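Local coordinates for protein intracellular serine protease (Bacillus licheniformis, PDB 4ZOQ) that is a class II lanthipeptide protease of the subtilisin family that cleaves peptide bonds sequence-specifically, probably by a charge-relay mechanism, at residues Ala48-Leu54 with Ile103-Leu109. Numbering follows the deposited sequence.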
ATOM      1  N   ALA B  48      -4.395  -7.189  -2.104  1.00 30.64           N
ATOM      2  CA  ALA B  48      -5.238  -6.432  -1.191  1.00 32.28           C
ATOM      3  C   ALA B  48      -4.877  -4.947  -1.238  1.00 34.09           C
ATOM      4  O   ALA B  48      -3.721  -4.565  -1.105  1.00 32.37           O
ATOM      5  CB  ALA B  48      -5.118  -6.965   0.206  1.00 31.34           C
ATOM      6  N   LEU B  49      -5.889  -4.128  -1.466  1.00 36.65           N
ATOM      7  CA  LEU B  49      -5.742  -2.695  -1.584  1.00 32.42           C
ATOM      8  C   LEU B  49      -6.198  -1.994  -0.309  1.00 33.41           C
ATOM      9  O   LEU B  49      -7.380  -1.677  -0.180  1.00 33.42           O
ATOM     10  CB  LEU B  49      -6.575  -2.191  -2.755  1.00 34.96           C
ATOM     11  CG  LEU B  49      -6.392  -0.701  -3.051  1.00 36.37           C
ATOM     12  CD1 LEU B  49      -5.217  -0.477  -3.974  1.00 32.82           C
ATOM     13  CD2 LEU B  49      -7.680  -0.074  -3.608  1.00 38.23           C
ATOM     14  N   ILE B  50      -5.287  -1.769   0.638  1.00 30.81           N
ATOM     15  CA  ILE B  50      -5.665  -1.104   1.893  1.00 29.46           C
ATOM     16  C   ILE B  50      -5.577   0.396   1.688  1.00 33.85           C
ATOM     17  O   ILE B  50      -4.513   0.993   1.823  1.00 32.44           O
ATOM     18  CB  ILE B  50      -4.765  -1.530   3.073  1.00 30.08           C
ATOM     19  CG1 ILE B  50      -4.855  -3.032   3.266  1.00 28.38           C
ATOM     20  CG2 ILE B  50      -5.155  -0.812   4.335  1.00 28.29           C
ATOM     21  CD1 ILE B  50      -4.136  -3.527   4.390  1.00 26.36           C
ATOM     22  N   ASP B  51      -6.710   1.021   1.403  1.00 33.79           N
ATOM     23  CA  ASP B  51      -6.678   2.374   0.899  1.00 31.88           C
ATOM     24  C   ASP B  51      -8.019   3.028   1.191  1.00 34.36           C
ATOM     25  O   ASP B  51      -8.659   2.699   2.190  1.00 33.02           O
ATOM     26  CB  ASP B  51      -6.382   2.383  -0.608  1.00 32.63           C
ATOM     27  CG  ASP B  51      -5.487   3.560  -1.041  1.00 36.09           C
ATOM     28  OD1 ASP B  51      -5.891   4.738  -0.872  1.00 39.08           O
ATOM     29  OD2 ASP B  51      -4.417   3.306  -1.627  1.00 31.91           O
ATOM     30  N   SER B  52      -8.423   3.951   0.320  1.00 35.28           N
ATOM     31  CA  SER B  52      -9.626   4.768   0.523  1.00 39.68           C
ATOM     32  C   SER B  52     -10.864   4.225  -0.203  1.00 39.77           C
ATOM     33  O   SER B  52     -11.793   4.978  -0.519  1.00 41.30           O
ATOM     34  CB  SER B  52      -9.373   6.213   0.089  1.00 34.96           C
ATOM     35  OG  SER B  52      -9.322   6.311  -1.319  1.00 35.56           O
ATOM     36  N   GLY B  53     -10.868   2.934  -0.500  1.00 34.74           N
ATOM     37  CA  GLY B  53     -11.978   2.340  -1.221  1.00 36.33           C
ATOM     38  C   GLY B  53     -11.630   2.190  -2.677  1.00 39.18           C
ATOM     39  O   GLY B  53     -10.469   2.203  -3.048  1.00 37.45           O
ATOM     40  N   LEU B  54     -12.631   2.088  -3.529  1.00 41.90           N
ATOM     41  CA  LEU B  54     -12.326   1.854  -4.925  1.00 38.48           C
ATOM     42  C   LEU B  54     -13.519   2.170  -5.780  1.00 41.71           C
ATOM     43  O   LEU B  54     -14.646   1.835  -5.446  1.00 48.35           O
ATOM     44  CB  LEU B  54     -11.867   0.410  -5.136  1.00 33.59           C
ATOM     45  CG  LEU B  54     -11.450  -0.078  -6.524  1.00 37.03           C
ATOM     46  CD1 LEU B  54     -10.375   0.814  -7.122  1.00 36.02           C
ATOM     47  CD2 LEU B  54     -10.926  -1.469  -6.426  1.00 31.38           C
ATOM     48  N   ILE B 103      -8.013  -7.476  -7.684  1.00 34.99           N
ATOM     49  CA  ILE B 103      -7.721  -6.426  -6.721  1.00 38.49           C
ATOM     50  C   ILE B 103      -8.870  -6.326  -5.724  1.00 37.73           C
ATOM     51  O   ILE B 103     -10.006  -6.130  -6.120  1.00 38.52           O
ATOM     52  CB  ILE B 103      -7.511  -5.042  -7.404  1.00 36.33           C
ATOM     53  CG1 ILE B 103      -6.275  -5.033  -8.302  1.00 35.14           C
ATOM     54  CG2 ILE B 103      -7.385  -3.940  -6.369  1.00 34.97           C
ATOM     55  CD1 ILE B 103      -6.227  -3.829  -9.269  1.00 33.21           C
ATOM     56  N   THR B 104      -8.577  -6.424  -4.433  1.00 37.12           N
ATOM     57  CA  THR B 104      -9.628  -6.320  -3.425  1.00 37.85           C
ATOM     58  C   THR B 104      -9.452  -5.093  -2.544  1.00 34.67           C
ATOM     59  O   THR B 104      -8.455  -4.985  -1.831  1.00 36.87           O
ATOM     60  CB  THR B 104      -9.651  -7.540  -2.492  1.00 40.55           C
ATOM     61  OG1 THR B 104      -9.574  -8.757  -3.246  1.00 35.67           O
ATOM     62  CG2 THR B 104     -10.900  -7.516  -1.624  1.00 32.99           C
ATOM     63  N   PRO B 105     -10.453  -4.202  -2.531  1.00 37.65           N
ATOM     64  CA  PRO B 105     -10.367  -2.971  -1.730  1.00 34.49           C
ATOM     65  C   PRO B 105     -10.684  -3.230  -0.255  1.00 39.92           C
ATOM     66  O   PRO B 105     -11.724  -3.825   0.041  1.00 41.27           O
ATOM     67  CB  PRO B 105     -11.430  -2.059  -2.363  1.00 34.97           C
ATOM     68  CG  PRO B 105     -12.481  -3.031  -2.893  1.00 40.12           C
ATOM     69  CD  PRO B 105     -11.732  -4.313  -3.270  1.00 37.00           C
ATOM     70  N   TYR B 106      -9.770  -2.842   0.634  1.00 35.43           N
ATOM     71  CA  TYR B 106     -10.018  -2.782   2.065  1.00 35.19           C
ATOM     72  C   TYR B 106      -9.987  -1.330   2.477  1.00 37.48           C
ATOM     73  O   TYR B 106      -8.904  -0.781   2.742  1.00 34.39           O
ATOM     74  CB  TYR B 106      -8.981  -3.572   2.858  1.00 33.54           C
ATOM     75  CG  TYR B 106      -9.072  -5.075   2.681  1.00 36.47           C
ATOM     76  CD1 TYR B 106      -8.683  -5.681   1.489  1.00 37.10           C
ATOM     77  CD2 TYR B 106      -9.543  -5.884   3.700  1.00 38.34           C
ATOM     78  CE1 TYR B 106      -8.753  -7.045   1.319  1.00 37.66           C
ATOM     79  CE2 TYR B 106      -9.616  -7.265   3.546  1.00 41.42           C
ATOM     80  CZ  TYR B 106      -9.221  -7.836   2.350  1.00 42.11           C
ATOM     81  OH  TYR B 106      -9.292  -9.197   2.185  1.00 35.87           O
ATOM     82  N   GLN B 107     -11.172  -0.720   2.537  1.00 35.14           N
ATOM     83  CA  GLN B 107     -11.315   0.719   2.763  1.00 37.34           C
ATOM     84  C   GLN B 107     -11.118   1.112   4.221  1.00 35.73           C
ATOM     85  O   GLN B 107     -11.968   0.857   5.073  1.00 39.21           O
ATOM     86  CB  GLN B 107     -12.685   1.209   2.269  1.00 34.76           C
ATOM     87  CG  GLN B 107     -12.879   2.705   2.480  1.00 36.86           C
ATOM     88  CD  GLN B 107     -14.054   3.258   1.688  1.00 38.35           C
ATOM     89  OE1 GLN B 107     -14.793   2.511   1.059  1.00 43.31           O
ATOM     90  NE2 GLN B 107     -14.186   4.571   1.666  1.00 38.78           N
ATOM     91  N   VAL B 108      -9.979   1.724   4.507  1.00 35.17           N
ATOM     92  CA  VAL B 108      -9.667   2.156   5.865  1.00 33.54           C
ATOM     93  C   VAL B 108      -9.413   3.651   5.937  1.00 35.34           C
ATOM     94  O   VAL B 108      -9.108   4.184   6.995  1.00 41.27           O
ATOM     95  CB  VAL B 108      -8.456   1.403   6.407  1.00 31.63           C
ATOM     96  CG1 VAL B 108      -8.699  -0.091   6.355  1.00 32.77           C
ATOM     97  CG2 VAL B 108      -7.211   1.756   5.598  1.00 33.73           C
ATOM     98  N   LEU B 109      -9.543   4.320   4.800  1.00 37.80           N
ATOM     99  CA  LEU B 109      -9.345   5.763   4.711  1.00 42.46           C
ATOM    100  C   LEU B 109     -10.549   6.429   4.071  1.00 44.17           C
ATOM    101  O   LEU B 109     -11.273   5.822   3.260  1.00 41.07           O
ATOM    102  CB  LEU B 109      -8.097   6.120   3.887  1.00 45.96           C
ATOM    103  CG  LEU B 109      -6.735   5.513   4.222  1.00 45.25           C
ATOM    104  CD1 LEU B 109      -5.737   5.891   3.136  1.00 42.37           C
ATOM    105  CD2 LEU B 109      -6.267   5.992   5.581  1.00 43.82           C
TER
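Two neighbouring parallel strands of the central sheet meet here, residues 48-51 and 103-107, joined by a crossover that includes helix 86-97. Leu49 hydrogen-bonds to the adjacent strand twice: its N donates to Thr104 O (2.7 Å) and its O accepts from Tyr106 N (2.8 Å). Asp51 N then reaches Tyr106 O at 3.1 Å. Where the pairing ends, Asp51 O takes two donors, Val108 N at 2.8 Å and Leu109 N at 3.2 Å, so strand 48-51 stays tied to its neighbour as the chain turns away. The axes of segments 48-51 and 103-107 approach to 4.5 Å, at 27° to each other.

On the face of Ala48 and Ile50, Ala48 CB packs 3.8 Å from Tyr106 CE1, and Ile50 CG2 lies 3.5 Å from Val108 CG2; helix 116-128 covers this side. The other face carries Leu49, Pro105 and Asp51 and is met by helix 86-97. After Asp51 the chain crosses the Pro105 and Gln107 face of strand 103-107, bringing Leu54 CB within 3.7 Å of Pro105 CB. Gly53, with phi 100° and psi -158°, permits this path: at these angles a CB would be jammed against Ser52 O and would also clash with Gln107 OE1.

Asp51 OD1 accepts a hydrogen bond from His86 ND1, while OD2 is hydrogen-bonded to Thr90 OG1, and Ser52 OG to Asp82 OD1 and Gly87 N. Placing the predicted charge-relay aspartate at the C-terminal end of a parallel strand, beside a histidine starting the following helix, is characteristic of the subtilisin fold and its Asp-His-Ser triad, with His86 and Ser276 the predicted partners here.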